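Local coordinates for proteasome protein (Corynebacterium glutamicum ATCC 13032, PDB 2P90) that is of unknown function but belongs to the PAC2 family, which includes proteasome assembly chaperones, and may therefore act in protein assembly, at the interface of chains A and B. Residues are numbered along the deposited sequence; one frame, centred on the assembly and turned at random. Chains: chain A/B, Hypothetical protein Cgl1923.

Contacts 1 and 2 are neighbouring parts of one interface, the centres of their C-alpha atoms about 8 Å apart. Both use strand 76-78 of chain A, and A:Val76 belongs to each. In contact 1 that residue and strand 83-86 meet helix 179-189 of chain B mainly through side chains; in contact 2, strand 76-78 pairs edge to edge with strand 173-175 of chain B through its backbone. One projecting segment of chain A is thus held by a strand and by the helix that follows it in sequence. The deposited assembly has three copies, which may or may not be the biological oligomer.

Contact 1: the interface of chains A and B. Residues chain A 76, 83-86; chain B 181, 185, 188.
One face of helix 179-189 of chain B packs against strand 83-86 and the start of strand 76-78 of chain A. B:Leu181, B:Lys185 and B:Lys188 come from successive turns of the helix, and together the two sides hide 231 Å² of protein surface.

The apolar part centres on A:Val83, whose two methyl groups serve different partners. Its CG1, anti to the backbone N (chi1 -180°), meets CG of B:Lys185 at 3.9 Å, in the lower part of the lysine chain. Its other branch, CG2, sits beside the backbone N and meets CD2 of B:Leu181 at 4.0 Å. Both side chains cross that of A:Val83 obliquely. B:Leu181 also spans to the other strand: its CD1, the second branch, and its CB both touch CG2 of A:Val76, the CB lying 4.1 Å from that methyl. CG of B:Leu181 stands anti to its own carbonyl carbon (chi1 -73°), so that the forked end divides its two methyls between the two valines.

The lysines contribute chiefly their aliphatic carbons. B:Lys185 hides 76 Å², the most of any residue here. Its chain stays extended as far as CE and runs across strand 83-86, past A:Val83 to A:Thr84 and A:Met86, with CD 4.2 Å from CB of A:Met86. The methionine side chain meets the lysine through that CB, at its own root.

Polar groups come near one another without a hydrogen bond or salt bridge across this patch, so shape and apolar packing appear to carry it. B:Lys188 reaches toward the carbonyl of A:Val83 with a chain bent at chi3 and chi4, and any attraction of its amine to that carbonyl would be loosely electrostatic. B:Lys185 bends only at its last torsion (chi4 -56°), which turns NZ aside, while the extended part of the chain brings its CE to 3.4 Å from the carbonyl O of A:Thr84.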
# COMPACT_ATOMS: atom_id res chain seq x y z
N VAL A 76 -12.38 -3.00 -13.96
CA VAL A 76 -12.54 -3.89 -15.09
C VAL A 76 -14.05 -4.11 -15.33
O VAL A 76 -14.85 -4.34 -14.37
CB VAL A 76 -11.86 -5.26 -14.79
CG1 VAL A 76 -12.20 -6.30 -15.86
CG2 VAL A 76 -10.36 -5.10 -14.60
N VAL A 83 -13.91 -10.28 -20.79
CA VAL A 83 -13.31 -9.05 -20.27
C VAL A 83 -13.35 -8.03 -21.40
O VAL A 83 -12.68 -8.21 -22.43
CB VAL A 83 -11.85 -9.24 -19.72
CG1 VAL A 83 -11.33 -7.93 -19.21
CG2 VAL A 83 -11.79 -10.29 -18.61
N THR A 84 -14.15 -6.98 -21.26
CA THR A 84 -14.25 -6.00 -22.34
C THR A 84 -13.35 -4.79 -22.12
O THR A 84 -12.83 -4.22 -23.08
CB THR A 84 -15.69 -5.51 -22.57
OG1 THR A 84 -16.37 -5.39 -21.31
CG2 THR A 84 -16.44 -6.48 -23.48
N SER A 85 -13.14 -4.45 -20.85
CA SER A 85 -12.72 -3.12 -20.50
C SER A 85 -11.85 -3.14 -19.23
O SER A 85 -12.20 -3.81 -18.26
CB SER A 85 -14.00 -2.31 -20.24
OG SER A 85 -13.80 -0.95 -20.37
N MET A 86 -10.73 -2.43 -19.26
CA MET A 86 -9.99 -2.11 -18.03
C MET A 86 -9.64 -0.60 -18.00
O MET A 86 -9.12 -0.08 -19.00
CB MET A 86 -8.72 -2.97 -17.92
CG MET A 86 -8.05 -2.86 -16.55
SD MET A 86 -6.82 -4.14 -16.24
CE MET A 86 -6.34 -3.76 -14.55
N LEU B 181 -6.70 -10.26 -14.40
CA LEU B 181 -7.69 -9.69 -15.33
C LEU B 181 -7.00 -8.89 -16.44
O LEU B 181 -7.35 -9.04 -17.63
CB LEU B 181 -8.71 -8.83 -14.59
CG LEU B 181 -9.73 -9.64 -13.78
CD1 LEU B 181 -10.41 -8.81 -12.75
CD2 LEU B 181 -10.78 -10.32 -14.70
N LYS B 185 -7.18 -9.80 -20.44
CA LYS B 185 -7.45 -8.85 -21.51
C LYS B 185 -6.34 -8.80 -22.55
O LYS B 185 -6.62 -8.67 -23.73
CB LYS B 185 -7.76 -7.46 -20.95
CG LYS B 185 -8.74 -6.70 -21.84
CD LYS B 185 -8.90 -5.25 -21.42
CE LYS B 185 -9.47 -4.42 -22.58
NZ LYS B 185 -8.63 -4.51 -23.82
N LYS B 188 -6.50 -12.16 -24.73
CA LYS B 188 -7.59 -11.90 -25.67
C LYS B 188 -7.14 -10.98 -26.83
O LYS B 188 -7.12 -11.41 -28.00
CB LYS B 188 -8.81 -11.34 -24.95
CG LYS B 188 -9.95 -10.94 -25.87
CD LYS B 188 -11.11 -10.35 -25.07
CE LYS B 188 -10.88 -8.85 -24.77
NZ LYS B 188 -11.63 -7.93 -25.72

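Contact 2: the interface of chains A and B. Residues chain A 75-79; chain B 171-175.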
# COMPACT_ATOMS: atom_id res chain seq x y z
N VAL A 75 -10.63 -0.33 -12.46
CA VAL A 75 -11.87 -1.04 -12.70
C VAL A 75 -11.89 -1.77 -14.05
O VAL A 75 -11.45 -1.26 -15.09
CB VAL A 75 -13.05 -0.05 -12.61
CG1 VAL A 75 -14.28 -0.66 -13.19
CG2 VAL A 75 -13.31 0.29 -11.13
N VAL A 76 -12.38 -3.00 -13.96
CA VAL A 76 -12.54 -3.89 -15.09
C VAL A 76 -14.05 -4.11 -15.33
O VAL A 76 -14.85 -4.34 -14.37
CB VAL A 76 -11.86 -5.26 -14.79
CG1 VAL A 76 -12.20 -6.30 -15.86
CG2 VAL A 76 -10.36 -5.10 -14.60
N VAL A 77 -14.43 -4.04 -16.60
CA VAL A 77 -15.79 -4.40 -17.04
C VAL A 77 -15.82 -5.80 -17.68
O VAL A 77 -15.18 -6.06 -18.71
CB VAL A 77 -16.39 -3.35 -18.01
CG1 VAL A 77 -17.78 -3.80 -18.54
CG2 VAL A 77 -16.48 -1.97 -17.34
N ILE A 78 -16.55 -6.71 -17.05
CA ILE A 78 -16.88 -8.00 -17.67
C ILE A 78 -18.34 -7.97 -18.19
O ILE A 78 -19.28 -7.71 -17.41
CB ILE A 78 -16.73 -9.18 -16.69
CG1 ILE A 78 -15.26 -9.40 -16.29
CG2 ILE A 78 -17.34 -10.47 -17.30
CD1 ILE A 78 -15.07 -9.98 -14.89
N GLU A 79 -18.53 -8.21 -19.48
CA GLU A 79 -19.88 -8.50 -20.00
C GLU A 79 -19.90 -9.41 -21.22
O GLU A 79 -18.96 -9.41 -22.03
CB GLU A 79 -20.68 -7.23 -20.24
CG GLU A 79 -20.37 -6.47 -21.50
CD GLU A 79 -21.14 -5.14 -21.54
OE1 GLU A 79 -22.40 -5.20 -21.64
OE2 GLU A 79 -20.49 -4.06 -21.46
N THR B 171 -24.25 -11.36 -16.88
CA THR B 171 -24.61 -10.08 -17.47
C THR B 171 -23.39 -9.13 -17.40
O THR B 171 -22.24 -9.59 -17.37
CB THR B 171 -25.81 -9.45 -16.74
OG1 THR B 171 -25.49 -9.25 -15.36
CG2 THR B 171 -27.07 -10.34 -16.87
N ARG B 172 -23.64 -7.82 -17.36
CA ARG B 172 -22.57 -6.83 -17.28
C ARG B 172 -22.20 -6.48 -15.84
O ARG B 172 -23.07 -6.05 -15.06
CB ARG B 172 -22.97 -5.54 -17.99
CG ARG B 172 -21.97 -4.43 -17.81
CD ARG B 172 -22.49 -3.13 -18.34
NE ARG B 172 -21.40 -2.27 -18.80
CZ ARG B 172 -20.75 -1.39 -18.05
NH1 ARG B 172 -21.07 -1.24 -16.76
NH2 ARG B 172 -19.78 -0.67 -18.58
N MET B 173 -20.92 -6.63 -15.50
CA MET B 173 -20.46 -6.18 -14.18
C MET B 173 -19.10 -5.47 -14.17
O MET B 173 -18.23 -5.69 -15.03
CB MET B 173 -20.53 -7.30 -13.14
CG MET B 173 -19.48 -8.37 -13.32
SD MET B 173 -19.85 -9.81 -12.31
CE MET B 173 -20.46 -10.96 -13.55
N THR B 174 -18.95 -4.58 -13.20
CA THR B 174 -17.67 -3.88 -13.01
C THR B 174 -17.04 -4.39 -11.71
O THR B 174 -17.66 -4.33 -10.63
CB THR B 174 -17.82 -2.34 -13.00
OG1 THR B 174 -18.69 -1.98 -11.92
CG2 THR B 174 -18.41 -1.82 -14.32
N VAL B 175 -15.82 -4.93 -11.83
CA VAL B 175 -15.07 -5.44 -10.67
C VAL B 175 -13.77 -4.64 -10.42
O VAL B 175 -13.29 -3.95 -11.32
CB VAL B 175 -14.81 -6.99 -10.77
CG1 VAL B 175 -16.14 -7.76 -10.91
CG2 VAL B 175 -13.86 -7.35 -11.90
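B:Arg172 and A:Ile78 bury the most surface where strand 76-78 of chain A runs antiparallel beside strand 173-175 of chain B. A:Ile78 is gripped through its backbone by B:Met173: its O accepts from B:Met173 N at 2.7 Å, almost straight (174° at H), and its N donates to B:Met173 O at 2.8 Å. Two residues along, beyond the A:Val77/B:Thr174 pairing, the pair of hydrogen bonds is repeated: B:Val175 N donates to A:Val76 O at 2.8 Å, and A:Val76 N to B:Val175 O at 3.0 Å. In all four, the donor lies nearly along the C=O axis. Beside the backbone, the side chains of A:Ile78 and B:Val175 cross obliquely, CD1 touching CG2.

B:Arg172, CG anti to its backbone N (chi1 174°), extends as far as NE across A:Glu79. Its CA packs 3.5 Å from CB of A:Glu79, whose CG takes the crowded position between backbone N and carbonyl carbon (chi1 79°). B:Arg172 NE and A:Glu79 OE2 form a salt bridge at 3.3 Å, weak as a hydrogen bond, with the two planes steeply crossed. CG1 of A:Val77 lies over one guanidinium face near its rim, while its CG2 meets the methyl CG2 of B:Thr174, alongside and pointing the same way, at 3.6 Å. The site adds a short antiparallel strand pairing between the chains, which would steady the deposited assembly if that is the biological one.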